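Local structure of glutathione transferase gst1-6 (Anopheles dirus, 1V2A) at residues Y5-S9 with Q197-T202; I16-K21 with M188-F194; W62-A66 with L96-I100. The protein probably catalyses the conjugation of glutathione to electrophilic substrates, releasing a halide ion and a proton, as a homodimeric detoxifying glutathione transferase of the Delta class. All coordinates share one frame; numbering follows the deposited sequence.

Contact 1 (Y5-S9 with Q197-T202); sequences YSLIS and QVADDT. With GTS (glutathione sulfonic acid), chain F.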
loop_
_atom_site.group_PDB
_atom_site.type_symbol
_atom_site.label_atom_id
_atom_site.label_comp_id
_atom_site.label_asym_id
_atom_site.label_seq_id
_atom_site.Cartn_x
_atom_site.Cartn_y
_atom_site.Cartn_z
ATOM N N TYR B 5 -13.929 0.074 14.271
ATOM C CA TYR B 5 -12.875 1.071 14.294
ATOM C C TYR B 5 -12.595 1.627 15.691
ATOM O O TYR B 5 -13.123 1.157 16.704
ATOM C CB TYR B 5 -13.308 2.248 13.426
ATOM C CG TYR B 5 -14.281 3.119 14.169
ATOM C CD1 TYR B 5 -13.991 4.451 14.425
ATOM C CD2 TYR B 5 -15.432 2.573 14.740
ATOM C CE1 TYR B 5 -14.812 5.220 15.244
ATOM C CE2 TYR B 5 -16.262 3.331 15.561
ATOM C CZ TYR B 5 -15.940 4.653 15.814
ATOM O OH TYR B 5 -16.708 5.397 16.682
ATOM N N SER B 6 -11.770 2.669 15.697
ATOM C CA SER B 6 -11.391 3.410 16.888
ATOM C C SER B 6 -10.729 4.692 16.405
ATOM O O SER B 6 -9.735 4.641 15.691
ATOM C CB SER B 6 -10.405 2.625 17.737
ATOM O OG SER B 6 -10.006 3.413 18.846
ATOM N N LEU B 7 -11.285 5.834 16.792
ATOM C CA LEU B 7 -10.751 7.137 16.399
ATOM C C LEU B 7 -9.301 7.369 16.793
ATOM O O LEU B 7 -8.683 8.325 16.332
ATOM C CB LEU B 7 -11.598 8.264 16.994
ATOM C CG LEU B 7 -12.922 8.557 16.293
ATOM C CD1 LEU B 7 -13.641 9.692 17.002
ATOM C CD2 LEU B 7 -12.642 8.918 14.837
ATOM N N ILE B 8 -8.761 6.519 17.659
ATOM C CA ILE B 8 -7.378 6.674 18.074
ATOM C C ILE B 8 -6.489 6.126 16.966
ATOM O O ILE B 8 -5.328 6.524 16.821
ATOM C CB ILE B 8 -7.086 5.916 19.390
ATOM C CG1 ILE B 8 -7.849 6.556 20.552
ATOM C CG2 ILE B 8 -5.603 5.991 19.709
ATOM C CD1 ILE B 8 -9.366 6.506 20.431
ATOM N N SER B 9 -7.057 5.210 16.184
ATOM C CA SER B 9 -6.366 4.588 15.064
ATOM C C SER B 9 -6.385 5.540 13.864
ATOM O O SER B 9 -7.454 5.882 13.353
ATOM C CB SER B 9 -7.061 3.266 14.702
ATOM O OG SER B 9 -6.613 2.756 13.457
ATOM N N GLN B 197 -13.462 15.098 18.854
ATOM C CA GLN B 197 -14.027 13.792 19.145
ATOM C C GLN B 197 -12.873 12.812 19.289
ATOM O O GLN B 197 -12.940 11.865 20.081
ATOM C CB GLN B 197 -14.959 13.339 18.027
ATOM C CG GLN B 197 -15.762 12.114 18.415
ATOM C CD GLN B 197 -16.544 12.339 19.695
ATOM O OE1 GLN B 197 -17.312 13.289 19.797
ATOM N NE2 GLN B 197 -16.352 11.464 20.678
ATOM N N VAL B 198 -11.814 13.047 18.522
ATOM C CA VAL B 198 -10.645 12.186 18.593
ATOM C C VAL B 198 -10.047 12.378 19.975
ATOM O O VAL B 198 -9.809 11.408 20.698
ATOM C CB VAL B 198 -9.589 12.550 17.523
ATOM C CG1 VAL B 198 -8.299 11.778 17.779
ATOM C CG2 VAL B 198 -10.112 12.213 16.139
ATOM N N ALA B 199 -9.828 13.639 20.339
ATOM C CA ALA B 199 -9.271 13.984 21.644
ATOM C C ALA B 199 -10.022 13.295 22.776
ATOM O O ALA B 199 -9.418 12.653 23.636
ATOM C CB ALA B 199 -9.306 15.497 21.846
ATOM N N ASP B 200 -11.341 13.426 22.775
ATOM C CA ASP B 200 -12.160 12.815 23.815
ATOM C C ASP B 200 -11.958 11.318 23.885
ATOM O O ASP B 200 -11.742 10.762 24.962
ATOM C CB ASP B 200 -13.635 13.132 23.582
ATOM C CG ASP B 200 -13.946 14.604 23.779
ATOM O OD1 ASP B 200 -13.021 15.378 24.113
ATOM O OD2 ASP B 200 -15.117 14.988 23.600
ATOM N N ASP B 201 -12.026 10.660 22.735
ATOM C CA ASP B 201 -11.830 9.220 22.679
ATOM C C ASP B 201 -10.450 8.795 23.154
ATOM O O ASP B 201 -10.315 7.832 23.912
ATOM C CB ASP B 201 -12.048 8.721 21.257
ATOM C CG ASP B 201 -13.500 8.666 20.889
ATOM O OD1 ASP B 201 -14.289 9.392 21.525
ATOM O OD2 ASP B 201 -13.849 7.902 19.963
ATOM N N THR B 202 -9.419 9.502 22.710
ATOM C CA THR B 202 -8.067 9.143 23.121
ATOM C C THR B 202 -7.944 9.252 24.633
ATOM O O THR B 202 -7.232 8.474 25.263
ATOM C CB THR B 202 -7.022 10.053 22.501
ATOM O OG1 THR B 202 -7.131 11.355 23.082
ATOM C CG2 THR B 202 -7.227 10.148 21.001
HETATM N N1 GTS F . -3.137 -1.075 6.550
HETATM C CA1 GTS F . -4.203 -1.176 7.507
HETATM C C1 GTS F . -5.235 -0.170 7.062
HETATM O O11 GTS F . -6.401 -0.434 7.288
HETATM O O12 GTS F . -4.880 0.861 6.473
HETATM C CB1 GTS F . -3.630 -0.882 8.874
HETATM C CG1 GTS F . -4.659 -0.959 10.020
HETATM C CD1 GTS F . -4.031 -1.461 11.310
HETATM O OE1 GTS F . -2.832 -1.775 11.384
HETATM N N2 GTS F . -4.884 -1.513 12.332
HETATM C CA2 GTS F . -4.446 -1.959 13.659
HETATM C C2 GTS F . -5.103 -3.256 13.995
HETATM O O2 GTS F . -6.295 -3.446 13.725
HETATM C CB2 GTS F . -4.811 -1.014 14.800
HETATM S SG2 GTS F . -4.128 0.676 14.788
HETATM O O1S GTS F . -4.502 1.423 13.631
HETATM O O2S GTS F . -4.643 1.310 15.948
HETATM O O3S GTS F . -2.694 0.637 14.851
HETATM N N3 GTS F . -4.310 -4.133 14.594
HETATM C CA3 GTS F . -4.808 -5.420 14.987
HETATM C C3 GTS F . -3.917 -6.513 14.523
HETATM O O31 GTS F . -4.258 -7.645 14.833
HETATM O O32 GTS F . -2.900 -6.214 13.876
#

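Contact 2 (I16-K21 with M188-F194); sequences ILLAKK and MPDYEEF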
loop_
_atom_site.group_PDB
_atom_site.type_symbol
_atom_site.label_atom_id
_atom_site.label_comp_id
_atom_site.label_asym_id
_atom_site.label_seq_id
_atom_site.Cartn_x
_atom_site.Cartn_y
_atom_site.Cartn_z
ATOM N N ILE B 16 -14.029 7.614 8.096
ATOM C CA ILE B 16 -14.887 8.486 8.888
ATOM C C ILE B 16 -15.022 9.834 8.169
ATOM O O ILE B 16 -16.124 10.307 7.905
ATOM C CB ILE B 16 -14.286 8.735 10.296
ATOM C CG1 ILE B 16 -14.274 7.435 11.103
ATOM C CG2 ILE B 16 -15.071 9.818 11.017
ATOM C CD1 ILE B 16 -15.641 6.798 11.295
ATOM N N LEU B 17 -13.890 10.453 7.858
ATOM C CA LEU B 17 -13.899 11.740 7.181
ATOM C C LEU B 17 -14.582 11.638 5.820
ATOM O O LEU B 17 -15.472 12.425 5.490
ATOM C CB LEU B 17 -12.461 12.250 7.019
ATOM C CG LEU B 17 -11.962 13.382 7.931
ATOM C CD1 LEU B 17 -12.757 13.440 9.208
ATOM C CD2 LEU B 17 -10.480 13.183 8.219
ATOM N N LEU B 18 -14.161 10.663 5.027
ATOM C CA LEU B 18 -14.738 10.469 3.707
ATOM C C LEU B 18 -16.252 10.325 3.855
ATOM O O LEU B 18 -17.015 10.952 3.121
ATOM C CB LEU B 18 -14.128 9.222 3.061
ATOM C CG LEU B 18 -14.513 8.841 1.629
ATOM C CD1 LEU B 18 -15.923 8.265 1.616
ATOM C CD2 LEU B 18 -14.393 10.053 0.720
ATOM N N ALA B 19 -16.680 9.513 4.820
ATOM C CA ALA B 19 -18.101 9.293 5.057
ATOM C C ALA B 19 -18.860 10.605 5.211
ATOM O O ALA B 19 -19.938 10.780 4.633
ATOM C CB ALA B 19 -18.300 8.432 6.303
ATOM N N LYS B 20 -18.290 11.522 5.992
ATOM C CA LYS B 20 -18.909 12.817 6.244
ATOM C C LYS B 20 -19.004 13.646 4.975
ATOM O O LYS B 20 -20.012 14.298 4.719
ATOM C CB LYS B 20 -18.108 13.597 7.290
ATOM C CG LYS B 20 -17.930 12.873 8.618
ATOM C CD LYS B 20 -17.335 13.803 9.674
ATOM C CE LYS B 20 -17.032 13.048 10.959
ATOM N NZ LYS B 20 -18.222 12.305 11.470
ATOM N N LYS B 21 -17.940 13.617 4.186
ATOM C CA LYS B 21 -17.885 14.369 2.943
ATOM C C LYS B 21 -18.920 13.934 1.908
ATOM O O LYS B 21 -19.353 14.753 1.105
ATOM C CB LYS B 21 -16.486 14.242 2.326
ATOM C CG LYS B 21 -15.642 15.508 2.351
ATOM C CD LYS B 21 -16.144 16.532 1.353
ATOM C CE LYS B 21 -15.151 17.669 1.194
ATOM N NZ LYS B 21 -15.612 18.701 0.232
ATOM N N MET B 188 -12.965 19.578 5.292
ATOM C CA MET B 188 -13.587 18.407 5.917
ATOM C C MET B 188 -14.756 18.953 6.748
ATOM O O MET B 188 -14.571 19.834 7.584
ATOM C CB MET B 188 -12.598 17.675 6.835
ATOM C CG MET B 188 -11.351 17.143 6.154
ATOM S SD MET B 188 -11.659 15.776 5.012
ATOM C CE MET B 188 -11.648 16.628 3.402
ATOM N N PRO B 189 -15.975 18.446 6.515
ATOM C CA PRO B 189 -17.172 18.890 7.241
ATOM C C PRO B 189 -17.067 18.768 8.763
ATOM O O PRO B 189 -16.913 17.669 9.294
ATOM C CB PRO B 189 -18.270 17.996 6.664
ATOM C CG PRO B 189 -17.793 17.762 5.251
ATOM C CD PRO B 189 -16.329 17.472 5.470
ATOM N N ASP B 190 -17.172 19.901 9.455
ATOM C CA ASP B 190 -17.087 19.943 10.918
ATOM C C ASP B 190 -15.814 19.274 11.422
ATOM O O ASP B 190 -15.876 18.352 12.236
ATOM C CB ASP B 190 -18.290 19.245 11.558
ATOM C CG ASP B 190 -19.613 19.796 11.077
ATOM O OD1 ASP B 190 -19.744 21.035 10.970
ATOM O OD2 ASP B 190 -20.529 18.985 10.819
ATOM N N TYR B 191 -14.661 19.740 10.953
ATOM C CA TYR B 191 -13.400 19.140 11.367
ATOM C C TYR B 191 -13.091 19.292 12.855
ATOM O O TYR B 191 -12.861 18.300 13.552
ATOM C CB TYR B 191 -12.241 19.723 10.567
ATOM C CG TYR B 191 -10.955 18.973 10.806
ATOM C CD1 TYR B 191 -10.782 17.676 10.322
ATOM C CD2 TYR B 191 -9.923 19.543 11.540
ATOM C CE1 TYR B 191 -9.609 16.968 10.560
ATOM C CE2 TYR B 191 -8.753 18.846 11.790
ATOM C CZ TYR B 191 -8.594 17.559 11.294
ATOM O OH TYR B 191 -7.405 16.884 11.502
ATOM N N GLU B 192 -13.073 20.535 13.330
ATOM C CA GLU B 192 -12.780 20.827 14.730
ATOM C C GLU B 192 -13.543 19.873 15.645
ATOM O O GLU B 192 -13.024 19.430 16.670
ATOM C CB GLU B 192 -13.166 22.273 15.051
ATOM C CG GLU B 192 -12.428 22.876 16.239
ATOM C CD GLU B 192 -10.938 23.058 15.975
ATOM O OE1 GLU B 192 -10.587 23.720 14.976
ATOM O OE2 GLU B 192 -10.117 22.544 16.768
ATOM N N GLU B 193 -14.775 19.552 15.268
ATOM C CA GLU B 193 -15.589 18.648 16.063
ATOM C C GLU B 193 -15.034 17.234 15.998
ATOM O O GLU B 193 -15.047 16.514 16.992
ATOM C CB GLU B 193 -17.037 18.656 15.576
ATOM C CG GLU B 193 -17.946 17.776 16.412
ATOM C CD GLU B 193 -17.859 18.102 17.895
ATOM O OE1 GLU B 193 -18.255 19.228 18.280
ATOM O OE2 GLU B 193 -17.385 17.238 18.671
ATOM N N PHE B 194 -14.557 16.838 14.818
ATOM C CA PHE B 194 -13.971 15.514 14.623
ATOM C C PHE B 194 -12.721 15.447 15.484
ATOM O O PHE B 194 -12.556 14.544 16.307
ATOM C CB PHE B 194 -13.589 15.304 13.150
ATOM C CG PHE B 194 -12.775 14.058 12.903
ATOM C CD1 PHE B 194 -13.337 12.798 13.070
ATOM C CD2 PHE B 194 -11.442 14.148 12.530
ATOM C CE1 PHE B 194 -12.576 11.640 12.871
ATOM C CE2 PHE B 194 -10.675 13.005 12.330
ATOM C CZ PHE B 194 -11.247 11.749 12.502
#

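Contact 3 (W62-A66 with L96-I100); sequences WESYA and LFFDI. With GTS (glutathione sulfonic acid), chain F.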
loop_
_atom_site.group_PDB
_atom_site.type_symbol
_atom_site.label_atom_id
_atom_site.label_comp_id
_atom_site.label_asym_id
_atom_site.label_seq_id
_atom_site.Cartn_x
_atom_site.Cartn_y
_atom_site.Cartn_z
ATOM N N TRP B 62 -11.540 -4.562 4.102
ATOM C CA TRP B 62 -10.586 -4.004 5.051
ATOM C C TRP B 62 -9.405 -3.360 4.353
ATOM O O TRP B 62 -9.212 -3.536 3.155
ATOM C CB TRP B 62 -10.165 -5.035 6.114
ATOM C CG TRP B 62 -9.215 -6.107 5.711
ATOM C CD1 TRP B 62 -7.857 -6.080 5.820
ATOM C CD2 TRP B 62 -9.552 -7.404 5.207
ATOM N NE1 TRP B 62 -7.326 -7.287 5.426
ATOM C CE2 TRP B 62 -8.347 -8.119 5.047
ATOM C CE3 TRP B 62 -10.761 -8.038 4.890
ATOM C CZ2 TRP B 62 -8.309 -9.427 4.564
ATOM C CZ3 TRP B 62 -10.725 -9.340 4.411
ATOM C CH2 TRP B 62 -9.508 -10.022 4.259
ATOM N N GLU B 63 -8.635 -2.594 5.122
ATOM C CA GLU B 63 -7.504 -1.808 4.641
ATOM C C GLU B 63 -8.185 -0.476 4.358
ATOM O O GLU B 63 -8.950 -0.357 3.395
ATOM C CB GLU B 63 -6.896 -2.334 3.329
ATOM C CG GLU B 63 -5.904 -3.494 3.432
ATOM C CD GLU B 63 -4.675 -3.174 4.266
ATOM O OE1 GLU B 63 -4.126 -2.054 4.162
ATOM O OE2 GLU B 63 -4.248 -4.063 5.023
ATOM N N SER B 64 -7.916 0.503 5.214
ATOM C CA SER B 64 -8.473 1.838 5.105
ATOM C C SER B 64 -8.529 2.331 3.663
ATOM O O SER B 64 -9.437 3.064 3.269
ATOM C CB SER B 64 -7.630 2.808 5.949
ATOM O OG SER B 64 -6.283 2.889 5.483
ATOM N N TYR B 65 -7.546 1.926 2.879
ATOM C CA TYR B 65 -7.470 2.345 1.489
ATOM C C TYR B 65 -8.490 1.629 0.617
ATOM O O TYR B 65 -9.074 2.230 -0.281
ATOM C CB TYR B 65 -6.064 2.098 0.954
ATOM C CG TYR B 65 -4.999 2.663 1.851
ATOM C CD1 TYR B 65 -4.495 1.926 2.912
ATOM C CD2 TYR B 65 -4.513 3.953 1.658
ATOM C CE1 TYR B 65 -3.527 2.463 3.767
ATOM C CE2 TYR B 65 -3.543 4.501 2.510
ATOM C CZ TYR B 65 -3.062 3.748 3.560
ATOM O OH TYR B 65 -2.154 4.296 4.434
ATOM N N ALA B 66 -8.694 0.347 0.878
ATOM C CA ALA B 66 -9.650 -0.424 0.106
ATOM C C ALA B 66 -11.055 0.032 0.500
ATOM O O ALA B 66 -11.930 0.150 -0.353
ATOM C CB ALA B 66 -9.463 -1.927 0.367
ATOM N N LEU B 96 -1.167 7.268 -2.627
ATOM C CA LEU B 96 -1.763 6.378 -1.641
ATOM C C LEU B 96 -0.758 5.294 -1.243
ATOM O O LEU B 96 -0.678 4.918 -0.080
ATOM C CB LEU B 96 -3.043 5.720 -2.186
ATOM C CG LEU B 96 -4.308 6.566 -2.382
ATOM C CD1 LEU B 96 -5.385 5.727 -3.064
ATOM C CD2 LEU B 96 -4.819 7.080 -1.046
ATOM N N PHE B 97 0.002 4.785 -2.208
ATOM C CA PHE B 97 0.993 3.763 -1.906
ATOM C C PHE B 97 2.194 4.385 -1.223
ATOM O O PHE B 97 2.970 3.708 -0.547
ATOM C CB PHE B 97 1.390 2.991 -3.170
ATOM C CG PHE B 97 0.356 1.977 -3.588
ATOM C CD1 PHE B 97 -0.634 2.306 -4.505
ATOM C CD2 PHE B 97 0.333 0.714 -3.006
ATOM C CE1 PHE B 97 -1.641 1.392 -4.842
ATOM C CE2 PHE B 97 -0.667 -0.206 -3.327
ATOM C CZ PHE B 97 -1.658 0.133 -4.250
ATOM N N PHE B 98 2.314 5.694 -1.389
ATOM C CA PHE B 98 3.367 6.470 -0.754
ATOM C C PHE B 98 3.011 6.536 0.735
ATOM O O PHE B 98 3.871 6.434 1.610
ATOM C CB PHE B 98 3.383 7.887 -1.337
ATOM C CG PHE B 98 4.118 8.881 -0.489
ATOM C CD1 PHE B 98 5.507 8.873 -0.431
ATOM C CD2 PHE B 98 3.420 9.812 0.273
ATOM C CE1 PHE B 98 6.187 9.782 0.374
ATOM C CE2 PHE B 98 4.087 10.717 1.074
ATOM C CZ PHE B 98 5.471 10.706 1.128
ATOM N N ASP B 99 1.719 6.687 1.002
ATOM C CA ASP B 99 1.208 6.787 2.358
ATOM C C ASP B 99 1.410 5.521 3.162
ATOM O O ASP B 99 2.074 5.526 4.202
ATOM C CB ASP B 99 -0.284 7.123 2.323
ATOM C CG ASP B 99 -0.828 7.491 3.682
ATOM O OD1 ASP B 99 -0.257 8.393 4.322
ATOM O OD2 ASP B 99 -1.826 6.885 4.113
ATOM N N ILE B 100 0.840 4.428 2.681
ATOM C CA ILE B 100 0.938 3.178 3.397
ATOM C C ILE B 100 2.350 2.622 3.472
ATOM O O ILE B 100 2.757 2.119 4.525
ATOM C CB ILE B 100 0.002 2.101 2.788
ATOM C CG1 ILE B 100 -0.058 0.899 3.726
ATOM C CG2 ILE B 100 0.495 1.667 1.412
ATOM C CD1 ILE B 100 -0.955 -0.227 3.252
HETATM N N1 GTS F . -3.137 -1.075 6.550
HETATM C CA1 GTS F . -4.203 -1.176 7.507
HETATM C C1 GTS F . -5.235 -0.170 7.062
HETATM O O11 GTS F . -6.401 -0.434 7.288
HETATM O O12 GTS F . -4.880 0.861 6.473
HETATM C CB1 GTS F . -3.630 -0.882 8.874
HETATM C CG1 GTS F . -4.659 -0.959 10.020
HETATM C CD1 GTS F . -4.031 -1.461 11.310
HETATM O OE1 GTS F . -2.832 -1.775 11.384
HETATM N N2 GTS F . -4.884 -1.513 12.332
HETATM C CA2 GTS F . -4.446 -1.959 13.659
HETATM C C2 GTS F . -5.103 -3.256 13.995
HETATM O O2 GTS F . -6.295 -3.446 13.725
HETATM C CB2 GTS F . -4.811 -1.014 14.800
HETATM S SG2 GTS F . -4.128 0.676 14.788
HETATM O O1S GTS F . -4.502 1.423 13.631
HETATM O O2S GTS F . -4.643 1.310 15.948
HETATM O O3S GTS F . -2.694 0.637 14.851
HETATM N N3 GTS F . -4.310 -4.133 14.594
HETATM C CA3 GTS F . -4.808 -5.420 14.987
HETATM C C3 GTS F . -3.917 -6.513 14.523
HETATM O O31 GTS F . -4.258 -7.645 14.833
HETATM O O32 GTS F . -2.900 -6.214 13.876
#

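Contact 1 (Y5-S9 with Q197-T202)
L7 and I8, at the corner of a type I beta turn running from S6 to S9, push their side chains against one side of helix 191-206. L7 makes the larger share of the contact. Its CD1 lies 3.5 Å from CG of Q197 and equally near OD2 of D201, and the L7 side chain lies crosswise to that of Q197. I8 reaches the next turn of the helix: its CD1 rests 3.6 Å from CB of D201, while its CG1 lies 3.7 Å from CA of T202. The bend at chi2 (63°) brings CD1 of I8 against CB of D201. V198 completes the patch, with CG1 3.8 Å from the carbonyl O of L7. L7 and I8 suit the turn because their branched aliphatic chains offer several carbons to the helix surface; no hydrogen bond spans the segments.

Behind this shell lie polar fastenings within each segment. NE2 of Q197 donates to OD1 of D201 over 3.0 Å, meeting the oxygen from above the carboxylate plane, which holds the acid beside L7. In the turn, S9 N bonds to S6 O at 2.8 Å. S9 then faces the other way, its OG donating to O1S of glutathione sulfonic acid at 2.5 Å, at the sulfonate that replaces the thiol of glutathione.

The turn follows strand 2-5 and leads toward helix 13-22, whose Q13 binds the L7 carbonyl. Y5 packs on L28 and K30 of the neighbouring parallel strand 27-30. The contact thus ties the loop after inner strand 2-5 of the thioredoxin-like domain to helix 191-206.

Contact 2 (I16-K21 with M188-F194)
L17 and F194 form the tight centre of this contact. CD1 of L17 sits over the middle of the phenyl ring, 3.6 Å from its centroid and 10° off the ring normal, a CH-pi contact. F194 has CG anti to its backbone N (chi1 171°), which carries the ring from helix 191-206 toward helix 13-22. I16 adds CG2 obliquely, 3.6 Å from CE1 of F194. M188, on the loop before the helix, lays its sulfur athwart L17, SD 3.8 Å from CG; its unbranched, bent chain lets the sulfur lie there while the residue stays in the loop. I155 of helix 152-162 touches both L17 and M188.

Toward the surface the fit becomes looser. P189 lays its ring against the aliphatic part of K21, CD to CG 3.7 Å, and K20 runs past the P189 carbonyl with only its methylenes near, CD lying 3.9 Å from that O. Lysine suits this margin, since its hydrocarbon stem can cover apolar neighbours while the ammonium group extends beyond them.

Without a hydrogen bond or salt bridge across it, the contact between helix 13-22 and residues 188-194 probably rests on van der Waals packing and burial of apolar surface, centred on the F194 ring.

Contact 3 (W62-A66 with L96-I100)
Y65 and D99 make the hydrogen bond that crosses this contact. The phenol OH of Y65 donates to OD2 of D99 at 2.6 Å, the acid oxygen lying at the ring edge and near its plane. Seen from the carboxylate, the hydroxyl arrives 40° out of plane, and ring and carboxylate are turned steeply against each other. D99 is fixed in turn by T160, which bonds its OD1, so both carboxylate oxygens of this buried acid are engaged.

Apolar side chains flank the tyrosine. I100 lies obliquely beside it, CB 3.6 Å from CZ of Y65; with CG1 anti to the backbone N (chi1 -169°), its chain runs on past CE1 of Y65 toward E63, where CD1 comes 3.8 Å from OE1. L96 and Y65 run antiparallel side by side, their CD2 atoms 4.1 Å apart. A tyrosine suits this place because its ring packs on L96 and I100 while its hydroxyl reaches the acid.

The ligand supplies the third group. E63 OE1 accepts from N1 of glutathione sulfonic acid at 2.8 Å, as suits an acid facing an amino group. S64 holds the gamma-glutamyl carboxylate: S64 N donates to O11 at 2.7 Å, with an N-H...O angle of 165°, and S64 OG to O12 at 2.7 Å. S64 OG also lies over one face of the Y65 ring, 3.2 Å above its plane. S64 N lies in the first turn of helix 64-75, where the helix dipole probably helps to hold the negative charge.

Helix 64-75, which follows strand 59-62, thus leans on helix 86-115, joining the thioredoxin-like domain to the helical one. C156 of helix 152-162 packs on Y65, L96 and D99, and F97 of the second subunit stacks on Y65 at the dimer interface.

Overall arrangement
All three contacts join the thioredoxin-like part of the chain to the helical part. Contact 3 is wholly buried and uses the long helix 86-115, whereas contacts 1 and 2 are partly buried and share helix 191-206, meeting where L7 CD2 packs on F194 CE1. Chemistry follows place: contact 3 has a hydrogen bond across its core and borders the dimer partner, while in contacts 1 and 2 the segments meet without any such bond, and contact 2 ends in lysines at the surface. Contacts 1 and 3, about 19 Å apart between centres, both hold glutathione sulfonic acid, contact 1 at the sulfonate of the middle residue and contact 3 at the gamma-glutamyl end.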